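Long-range contacts in putative major capsid protein (Cafeteriavirus-dependent mavirus, PDB 6G44), which forms the double jelly-roll building block of the virophage capsid, probably assembling as a trimer into the shell that encloses the viral genome: residues D94-K99 with I242-D247; D147-N152 with M174-G179. All coordinates share one frame; numbering follows the deposited sequence.

Contact 1: residues D94-K99 with I242-D247; sequences DQIGLK and IGIADD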
# COMPACT_ATOMS: atom_id res chain seq x y z
N ASP C 94 20.94 8.90 -11.27
CA ASP C 94 20.00 9.01 -10.15
C ASP C 94 20.12 10.31 -9.36
O ASP C 94 19.86 10.38 -8.16
CB ASP C 94 20.08 7.76 -9.22
CG ASP C 94 19.73 6.46 -9.93
OD1 ASP C 94 18.85 6.46 -10.81
OD2 ASP C 94 20.32 5.42 -9.57
N GLN C 95 20.52 11.39 -10.04
CA GLN C 95 20.78 12.65 -9.34
C GLN C 95 19.95 13.86 -9.80
O GLN C 95 19.97 14.88 -9.11
CB GLN C 95 22.26 13.00 -9.46
CG GLN C 95 23.09 12.11 -8.55
CD GLN C 95 24.58 12.27 -8.72
OE1 GLN C 95 25.08 12.31 -9.85
NE2 GLN C 95 25.30 12.32 -7.60
N ILE C 96 19.19 13.74 -10.88
CA ILE C 96 18.43 14.86 -11.44
C ILE C 96 16.95 14.49 -11.52
O ILE C 96 16.60 13.38 -11.95
CB ILE C 96 18.89 15.20 -12.89
CG1 ILE C 96 20.40 15.48 -12.95
CG2 ILE C 96 18.12 16.39 -13.46
CD1 ILE C 96 20.86 16.65 -12.12
N GLY C 97 16.10 15.42 -11.14
CA GLY C 97 14.67 15.26 -11.31
C GLY C 97 13.96 16.54 -11.08
O GLY C 97 14.52 17.64 -11.27
N LEU C 98 12.72 16.44 -10.61
CA LEU C 98 11.90 17.59 -10.29
C LEU C 98 11.54 17.63 -8.81
O LEU C 98 11.47 16.57 -8.15
CB LEU C 98 10.64 17.62 -11.15
CG LEU C 98 10.85 17.65 -12.66
CD1 LEU C 98 9.54 17.56 -13.41
CD2 LEU C 98 11.62 18.89 -13.11
N LYS C 99 11.31 18.83 -8.30
CA LYS C 99 10.78 19.02 -6.94
C LYS C 99 9.35 18.52 -6.87
O LYS C 99 8.71 18.30 -7.91
CB LYS C 99 10.93 20.48 -6.50
CG LYS C 99 12.39 20.89 -6.35
CD LYS C 99 12.54 22.26 -5.75
CE LYS C 99 14.00 22.64 -5.55
NZ LYS C 99 14.12 23.94 -4.88
N ILE C 242 13.23 22.36 -10.40
CA ILE C 242 14.34 21.48 -10.64
C ILE C 242 14.99 21.00 -9.35
O ILE C 242 15.31 21.78 -8.47
CB ILE C 242 15.39 22.19 -11.55
CG1 ILE C 242 14.73 22.66 -12.86
CG2 ILE C 242 16.61 21.30 -11.81
CD1 ILE C 242 14.28 21.54 -13.79
N GLY C 243 15.15 19.69 -9.25
CA GLY C 243 15.91 19.07 -8.18
C GLY C 243 17.21 18.44 -8.61
O GLY C 243 17.27 17.75 -9.64
N ILE C 244 18.26 18.70 -7.82
CA ILE C 244 19.61 18.17 -8.06
C ILE C 244 20.10 17.60 -6.74
O ILE C 244 20.11 18.30 -5.74
CB ILE C 244 20.59 19.25 -8.60
CG1 ILE C 244 20.03 19.89 -9.88
CG2 ILE C 244 21.93 18.60 -8.86
CD1 ILE C 244 20.80 21.10 -10.37
N ALA C 245 20.48 16.32 -6.76
CA ALA C 245 21.03 15.66 -5.58
C ALA C 245 22.23 16.43 -5.01
O ALA C 245 23.02 17.03 -5.75
CB ALA C 245 21.45 14.24 -5.90
N ASP C 246 22.32 16.42 -3.69
CA ASP C 246 23.35 17.15 -2.96
C ASP C 246 24.74 16.57 -3.09
O ASP C 246 25.67 17.23 -2.63
CB ASP C 246 22.90 17.30 -1.51
CG ASP C 246 21.62 18.10 -1.41
OD1 ASP C 246 21.69 19.35 -1.59
OD2 ASP C 246 20.52 17.50 -1.29
N ASP C 247 24.89 15.39 -3.70
CA ASP C 247 26.21 14.82 -3.96
C ASP C 247 26.67 14.92 -5.41
O ASP C 247 27.72 14.35 -5.74
CB ASP C 247 26.36 13.40 -3.39
CG ASP C 247 25.46 12.34 -4.02
OD1 ASP C 247 24.47 12.68 -4.72
OD2 ASP C 247 25.76 11.13 -3.76
O HOH W 1 28.23 12.35 -7.54
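Three backbone hydrogen bonds join 94-99 to 242-247 as a short two-stranded antiparallel ribbon. Gly-97 and Gly-243 form the hydrogen-bonded pair, each amide reaching the other's carbonyl oxygen, with Gly-97 N 3.0 Å from Gly-243 O. Beyond the strand end, Ala-245 N gives Gln-95 O an almost straight bond, 2.8 Å long and in the carbonyl plane (173° at the hydrogen).

The side-chain hydrogen bond lies at the same end. Gln-95, extended beyond CG, passes the methyl of Ala-245 and sends NE2 to Asp-247 OD1 at 3.0 Å. The oxygen lies nearly in the amide plane, but NE2 stands above the carboxylate, the two planes being 85° apart. A water bridges NE2 to Asp-247 O, and Asp-247 OD1 also accepts from Ala-156 N.

Apolar contacts are made by branch tips. Ile-96 and Ile-244 lie side by side, CD1 of Ile-96 being 3.9 Å from CG2 of Ile-244, whereas Leu-98 and Ile-242 cross obliquely and touch through their terminal methyls. The extended Lys-99 chain brings CE to 3.3 Å from Ile-242 O, which has no hydrogen-bond partner in the model, and places NZ on Glu-239 O and Lys-347 O.

The ribbon packs its isoleucines and Leu-98 against strands 74-84 and 195-205 of a jelly-roll sheet, while strand 242-244 directly follows helix 238-241.

Contact 2: residues D147-N152 with M174-G179; sequences DVDEYN and MSRGLG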
# COMPACT_ATOMS: atom_id res chain seq x y z
N ASP C 147 6.05 12.31 -4.48
CA ASP C 147 6.85 11.94 -3.31
C ASP C 147 7.34 13.20 -2.62
O ASP C 147 7.83 14.12 -3.31
CB ASP C 147 8.02 11.07 -3.76
CG ASP C 147 8.95 10.71 -2.64
OD1 ASP C 147 9.91 11.50 -2.41
OD2 ASP C 147 8.76 9.65 -2.01
N VAL C 148 7.21 13.24 -1.28
CA VAL C 148 7.60 14.37 -0.46
C VAL C 148 8.89 14.04 0.28
O VAL C 148 9.00 12.96 0.89
CB VAL C 148 6.45 14.74 0.50
CG1 VAL C 148 6.87 15.77 1.51
CG2 VAL C 148 5.22 15.21 -0.26
N ASP C 149 9.85 14.96 0.25
CA ASP C 149 11.15 14.72 0.87
C ASP C 149 11.03 14.53 2.38
O ASP C 149 10.32 15.26 3.10
CB ASP C 149 12.07 15.93 0.68
CG ASP C 149 12.46 16.16 -0.76
OD1 ASP C 149 12.60 15.21 -1.51
OD2 ASP C 149 12.68 17.35 -1.11
N GLU C 150 11.75 13.52 2.89
CA GLU C 150 11.80 13.26 4.32
C GLU C 150 12.94 13.98 5.01
O GLU C 150 12.81 14.30 6.19
CB GLU C 150 11.90 11.76 4.57
CG GLU C 150 10.69 10.98 4.07
CD GLU C 150 10.73 10.54 2.61
OE1 GLU C 150 11.74 10.83 1.92
OE2 GLU C 150 9.74 9.89 2.18
N TYR C 151 14.05 14.16 4.30
CA TYR C 151 15.28 14.71 4.87
C TYR C 151 15.73 15.94 4.07
O TYR C 151 15.28 16.17 2.95
CB TYR C 151 16.38 13.66 4.99
CG TYR C 151 15.89 12.41 5.68
CD1 TYR C 151 15.67 12.38 7.05
CD2 TYR C 151 15.55 11.28 4.96
CE1 TYR C 151 15.16 11.26 7.66
CE2 TYR C 151 15.01 10.15 5.57
CZ TYR C 151 14.82 10.16 6.92
OH TYR C 151 14.27 9.03 7.50
N ASN C 152 16.67 16.68 4.63
CA ASN C 152 17.07 17.95 4.05
C ASN C 152 18.19 17.84 3.00
O ASN C 152 18.61 18.87 2.47
CB ASN C 152 17.42 18.95 5.16
CG ASN C 152 18.76 18.69 5.80
OD1 ASN C 152 19.32 17.60 5.74
ND2 ASN C 152 19.27 19.72 6.47
N MET C 174 7.41 6.63 -5.48
CA MET C 174 8.55 7.10 -4.69
C MET C 174 9.44 8.04 -5.48
O MET C 174 10.31 8.72 -4.91
CB MET C 174 9.43 5.91 -4.26
CG MET C 174 8.75 4.91 -3.33
SD MET C 174 8.36 5.68 -1.76
CE MET C 174 6.64 6.05 -2.02
N SER C 175 9.27 8.04 -6.80
CA SER C 175 10.23 8.70 -7.69
C SER C 175 9.73 10.02 -8.29
O SER C 175 8.63 10.09 -8.84
CB SER C 175 10.60 7.76 -8.83
OG SER C 175 11.48 8.43 -9.76
N ARG C 176 10.59 11.05 -8.21
CA ARG C 176 10.47 12.29 -9.00
C ARG C 176 11.58 12.37 -10.05
O ARG C 176 11.87 13.46 -10.59
CB ARG C 176 10.55 13.50 -8.07
CG ARG C 176 9.57 13.49 -6.91
CD ARG C 176 9.43 14.84 -6.19
NE ARG C 176 10.72 15.39 -5.75
CZ ARG C 176 11.28 15.24 -4.54
NH1 ARG C 176 10.70 14.53 -3.58
NH2 ARG C 176 12.47 15.77 -4.31
N GLY C 177 12.16 11.22 -10.37
CA GLY C 177 13.32 11.14 -11.25
C GLY C 177 12.93 10.94 -12.69
O GLY C 177 11.74 10.88 -13.05
N LEU C 178 13.95 10.80 -13.52
CA LEU C 178 13.75 10.66 -14.96
C LEU C 178 13.24 9.26 -15.29
O LEU C 178 13.47 8.31 -14.53
CB LEU C 178 15.04 10.94 -15.70
CG LEU C 178 15.69 12.29 -15.39
CD1 LEU C 178 17.03 12.41 -16.11
CD2 LEU C 178 14.76 13.45 -15.67
N GLY C 179 12.52 9.12 -16.39
CA GLY C 179 12.19 7.79 -16.88
C GLY C 179 11.24 7.02 -15.98
O GLY C 179 11.31 5.81 -15.92
O HOH W 2 6.55 10.75 -6.99
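Arg-176 reaches from 174-179 across to 147-152. Its CB points toward the opposing segment, with CG anti to the carbonyl carbon. CG leads to CD, which lies 3.4 Å from Asp-147 O, and the bend at chi3 (-53°) turns the head group. NE donates a hydrogen bond to Leu-98 O, outside the two segments. From CZ, NH1 and NH2 both reach Asp-149 OD1 at 2.9 Å, an end-on grip on one oxygen lying nearly in the guanidinium plane. NH2 uses the syn lone pair of that oxygen, whereas NH1 meets it from above the carboxylate, whose plane is turned 65° from the guanidinium.

Arg-176, Asp-147 and Asp-149 form a largely buried salt-bridge network that ties together two passes of the long connection between helix 136-142 and strand 183-186 in this double jelly-roll protein. Asp-147, its CG anti to the backbone N (chi1 176°), brings OD1 to 3.3 Å from Arg-176 NH1. The same nitrogen donates to Asp-147 O at 2.9 Å, approaching from above the carbonyl plane. NH2 has a further partner in Tyr-163 OH. Ser-175 OG, hydrogen-bonded to Arg-164 O, also accepts from Gly-177 N, closing an ST turn, and a water joins Asp-147 N to Ser-175 O.

In the fold
Both contacts are largely buried and lie on the same side of the chain's centre, with their own centres about 9 Å apart. Contact 1 is regular backbone pairing with an apolar side laid on a jelly-roll sheet; contact 2 has no regular helix or strand and relies mainly on charged groups. They join at the hydrogen bond from Arg-176 to Leu-98, so the arginine belongs to both contacts, and Leu-178 packs on Ile-96 O. In sequence, contact 2 falls between the two strands of contact 1. No other subunit touches contact 1, whereas Met-174 of contact 2, and Tyr-151 further along segment 147-152, pack against a neighbouring subunit.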